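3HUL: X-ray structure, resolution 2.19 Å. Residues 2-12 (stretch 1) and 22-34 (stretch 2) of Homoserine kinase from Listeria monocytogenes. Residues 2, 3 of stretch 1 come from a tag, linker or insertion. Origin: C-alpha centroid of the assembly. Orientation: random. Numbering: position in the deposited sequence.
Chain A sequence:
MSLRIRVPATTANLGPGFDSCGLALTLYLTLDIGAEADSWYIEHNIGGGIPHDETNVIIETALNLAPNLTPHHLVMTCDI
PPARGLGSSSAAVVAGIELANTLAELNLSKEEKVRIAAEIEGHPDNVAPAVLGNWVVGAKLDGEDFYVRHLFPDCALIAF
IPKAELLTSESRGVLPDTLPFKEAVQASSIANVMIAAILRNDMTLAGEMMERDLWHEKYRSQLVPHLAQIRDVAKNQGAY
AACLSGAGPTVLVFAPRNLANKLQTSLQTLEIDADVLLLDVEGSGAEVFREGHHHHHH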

# COMPACT_ATOMS: atom_id res chain seq x y z
N SER A 2 7.23 28.00 26.06
CA SER A 2 8.72 27.85 26.01
C SER A 2 9.10 26.76 25.01
O SER A 2 8.24 26.00 24.57
CB SER A 2 9.24 27.46 27.40
OG SER A 2 8.59 26.29 27.84
N LEU A 3 10.38 26.69 24.63
CA LEU A 3 10.84 25.64 23.73
C LEU A 3 10.70 24.26 24.38
O LEU A 3 11.14 24.04 25.52
CB LEU A 3 12.28 25.90 23.29
CG LEU A 3 12.84 25.20 22.05
CD1 LEU A 3 12.11 25.56 20.75
CD2 LEU A 3 14.32 25.55 21.93
N ARG A 4 10.03 23.36 23.67
CA ARG A 4 9.75 22.01 24.15
C ARG A 4 10.19 20.97 23.14
O ARG A 4 10.13 21.18 21.93
CB ARG A 4 8.25 21.82 24.42
CG ARG A 4 7.53 23.02 25.03
CD ARG A 4 7.83 23.18 26.52
NE ARG A 4 6.76 22.65 27.36
CZ ARG A 4 5.89 23.42 28.03
NH1 ARG A 4 4.95 22.86 28.77
NH2 ARG A 4 5.95 24.74 27.95
N ILE A 5 10.63 19.82 23.65
CA ILE A 5 11.04 18.70 22.82
C ILE A 5 10.30 17.52 23.39
O ILE A 5 10.36 17.29 24.58
CB ILE A 5 12.56 18.43 22.92
CG1 ILE A 5 13.35 19.64 22.43
CG2 ILE A 5 12.95 17.14 22.16
CD1 ILE A 5 14.82 19.49 22.65
N ARG A 6 9.58 16.81 22.53
CA ARG A 6 8.85 15.60 22.93
C ARG A 6 9.27 14.43 22.04
O ARG A 6 9.38 14.60 20.83
CB ARG A 6 7.35 15.82 22.81
CG ARG A 6 6.55 14.75 23.51
CD ARG A 6 5.27 14.40 22.77
NE ARG A 6 4.32 15.50 22.83
CZ ARG A 6 3.64 15.85 23.91
NH1 ARG A 6 3.78 15.18 25.05
NH2 ARG A 6 2.81 16.89 23.86
N VAL A 7 9.52 13.27 22.65
CA VAL A 7 9.99 12.08 21.94
C VAL A 7 9.23 10.89 22.47
O VAL A 7 9.13 10.73 23.69
CB VAL A 7 11.50 11.81 22.17
CG1 VAL A 7 11.97 10.62 21.33
CG2 VAL A 7 12.36 13.08 21.87
N PRO A 8 8.68 10.05 21.56
CA PRO A 8 7.89 8.91 22.00
C PRO A 8 8.68 7.63 22.35
O PRO A 8 9.81 7.42 21.87
CB PRO A 8 6.98 8.64 20.80
CG PRO A 8 7.78 9.02 19.61
CD PRO A 8 8.69 10.16 20.08
N ALA A 9 8.07 6.80 23.20
CA ALA A 9 8.49 5.45 23.47
C ALA A 9 8.38 4.62 22.20
O ALA A 9 7.61 4.96 21.28
CB ALA A 9 7.61 4.86 24.55
N THR A 10 9.13 3.53 22.15
CA THR A 10 9.16 2.63 21.00
C THR A 10 9.37 1.21 21.47
O THR A 10 10.04 0.97 22.48
CB THR A 10 10.36 2.94 20.04
OG1 THR A 10 11.55 3.03 20.81
CG2 THR A 10 10.16 4.26 19.29
N THR A 11 8.79 0.26 20.75
CA THR A 11 9.03 -1.15 21.00
C THR A 11 9.72 -1.71 19.78
O THR A 11 9.20 -1.59 18.66
CB THR A 11 7.75 -1.95 21.31
OG1 THR A 11 8.10 -3.32 21.52
CG2 THR A 11 6.71 -1.88 20.19
N ALA A 12 10.88 -2.30 19.99
CA ALA A 12 11.73 -2.74 18.91
C ALA A 12 11.76 -4.26 18.86
O ALA A 12 11.20 -4.91 19.74
CB ALA A 12 13.13 -2.16 19.09
N GLY A 22 10.37 -1.75 14.39
CA GLY A 22 10.01 -1.10 15.62
C GLY A 22 8.88 -0.13 15.40
O GLY A 22 8.59 0.25 14.26
N LEU A 23 8.29 0.31 16.50
CA LEU A 23 6.98 0.94 16.49
C LEU A 23 6.93 1.96 17.61
O LEU A 23 7.27 1.62 18.75
CB LEU A 23 5.89 -0.16 16.66
CG LEU A 23 4.38 0.17 16.69
CD1 LEU A 23 3.90 0.76 15.36
CD2 LEU A 23 3.60 -1.10 16.96
N ALA A 24 6.54 3.19 17.28
CA ALA A 24 6.44 4.27 18.26
C ALA A 24 5.13 4.13 19.02
O ALA A 24 4.13 3.72 18.45
CB ALA A 24 6.54 5.68 17.59
N LEU A 25 5.16 4.49 20.30
CA LEU A 25 4.03 4.30 21.22
C LEU A 25 3.69 5.58 22.00
O LEU A 25 4.53 6.47 22.12
CB LEU A 25 4.35 3.18 22.21
CG LEU A 25 4.62 1.80 21.63
CD1 LEU A 25 4.93 0.84 22.77
CD2 LEU A 25 3.40 1.34 20.84
N THR A 26 2.45 5.67 22.51
CA THR A 26 1.97 6.88 23.19
C THR A 26 2.45 6.98 24.65
O THR A 26 1.65 7.03 25.57
CB THR A 26 0.41 6.97 23.11
OG1 THR A 26 -0.15 5.73 23.52
CG2 THR A 26 -0.08 7.29 21.67
N LEU A 27 3.77 6.96 24.85
CA LEU A 27 4.37 7.37 26.13
C LEU A 27 5.49 8.30 25.70
O LEU A 27 6.04 8.12 24.61
CB LEU A 27 4.93 6.19 26.91
CG LEU A 27 3.97 5.20 27.56
CD1 LEU A 27 4.78 4.01 28.09
CD2 LEU A 27 3.09 5.84 28.69
N TYR A 28 5.79 9.29 26.53
CA TYR A 28 6.65 10.40 26.10
C TYR A 28 7.74 10.81 27.06
O TYR A 28 7.58 10.71 28.28
CB TYR A 28 5.83 11.64 25.73
CG TYR A 28 4.70 11.32 24.79
CD1 TYR A 28 4.93 11.12 23.43
CD2 TYR A 28 3.40 11.17 25.27
CE1 TYR A 28 3.91 10.81 22.57
CE2 TYR A 28 2.37 10.85 24.43
CZ TYR A 28 2.63 10.67 23.07
OH TYR A 28 1.62 10.35 22.22
N LEU A 29 8.85 11.22 26.47
CA LEU A 29 9.90 11.94 27.13
C LEU A 29 9.68 13.35 26.64
O LEU A 29 9.69 13.60 25.43
CB LEU A 29 11.27 11.38 26.73
CG LEU A 29 12.61 12.06 27.08
CD1 LEU A 29 12.51 13.11 28.14
CD2 LEU A 29 13.66 11.03 27.47
N THR A 30 9.41 14.24 27.60
CA THR A 30 9.20 15.66 27.32
C THR A 30 10.25 16.56 28.00
O THR A 30 10.39 16.56 29.24
CB THR A 30 7.79 16.13 27.77
OG1 THR A 30 6.79 15.27 27.19
CG2 THR A 30 7.54 17.57 27.30
N LEU A 31 10.97 17.32 27.19
CA LEU A 31 11.91 18.33 27.69
C LEU A 31 11.37 19.74 27.52
O LEU A 31 10.85 20.09 26.46
CB LEU A 31 13.24 18.25 26.95
CG LEU A 31 14.11 17.03 27.18
CD1 LEU A 31 15.24 17.03 26.16
CD2 LEU A 31 14.64 16.98 28.60
N ASP A 32 11.54 20.54 28.57
CA ASP A 32 11.18 21.97 28.57
C ASP A 32 12.48 22.76 28.77
O ASP A 32 13.04 22.76 29.86
CB ASP A 32 10.16 22.22 29.69
CG ASP A 32 9.57 23.64 29.70
OD1 ASP A 32 8.50 23.82 30.33
OD2 ASP A 32 10.17 24.57 29.11
N ILE A 33 12.96 23.41 27.71
CA ILE A 33 14.26 24.10 27.72
C ILE A 33 14.21 25.53 28.28
O ILE A 33 13.52 26.42 27.74
CB ILE A 33 14.87 24.17 26.32
CG1 ILE A 33 15.03 22.77 25.74
CG2 ILE A 33 16.22 24.95 26.34
CD1 ILE A 33 15.10 22.79 24.24
N GLY A 34 14.96 25.74 29.37
CA GLY A 34 15.01 27.04 30.06
C GLY A 34 16.20 27.92 29.71
O GLY A 34 16.83 27.77 28.65

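Residues 2-12 and 22-34 of homoserine kinase pair as antiparallel strands, burying 1063 Å² between them. Backbone hydrogen bonds form the ladder: Ile-5 N to Leu-31 O (2.8 Å) and Leu-31 N to Ile-5 O (2.7 Å), then Val-7 N to Leu-29 O and Leu-29 N to Val-7 O (both 2.8 Å). At the corner between the two strands of the second stretch, at Thr-26, Ala-9 bonds to two residues: its N donates to Leu-27 O (2.8 Å), while its O accepts from Leu-25 N (2.7 Å). Pro-8, which has no N-H to give, occupies a non-hydrogen-bonded position opposite Tyr-28, so the ladder loses nothing. Further along the first strand Thr-11 N donates to Leu-23 O (2.9 Å); the return bond, Leu-23 N to Thr-11 O (3.0 Å), is weak.

Mostly apolar side chains line the face of Leu-3, Ile-5 and Ile-33. Ile-5 CD1 and tag-derived Leu-3 CD2 each lie 3.7 Å from Ile-33 CD1; both isoleucines are buried, as suits their branched apolar chains.

The face of Arg-4, Arg-6, Tyr-28 and Asp-32 is more polar and partly exposed. Arg-6 NH1 lies over the Tyr-28 ring face, Arg-6 CZ 4.9 Å from its centroid, a cation-pi contact. Asp-32 OD2 accepts a hydrogen bond from tag-derived Ser-2 OG (2.7 Å), while Asp-32 OD1 lies over the Arg-4 guanidinium, a long salt bridge (Arg-4 NH2 to Asp-32 OD1, 3.6 Å) of charge alone.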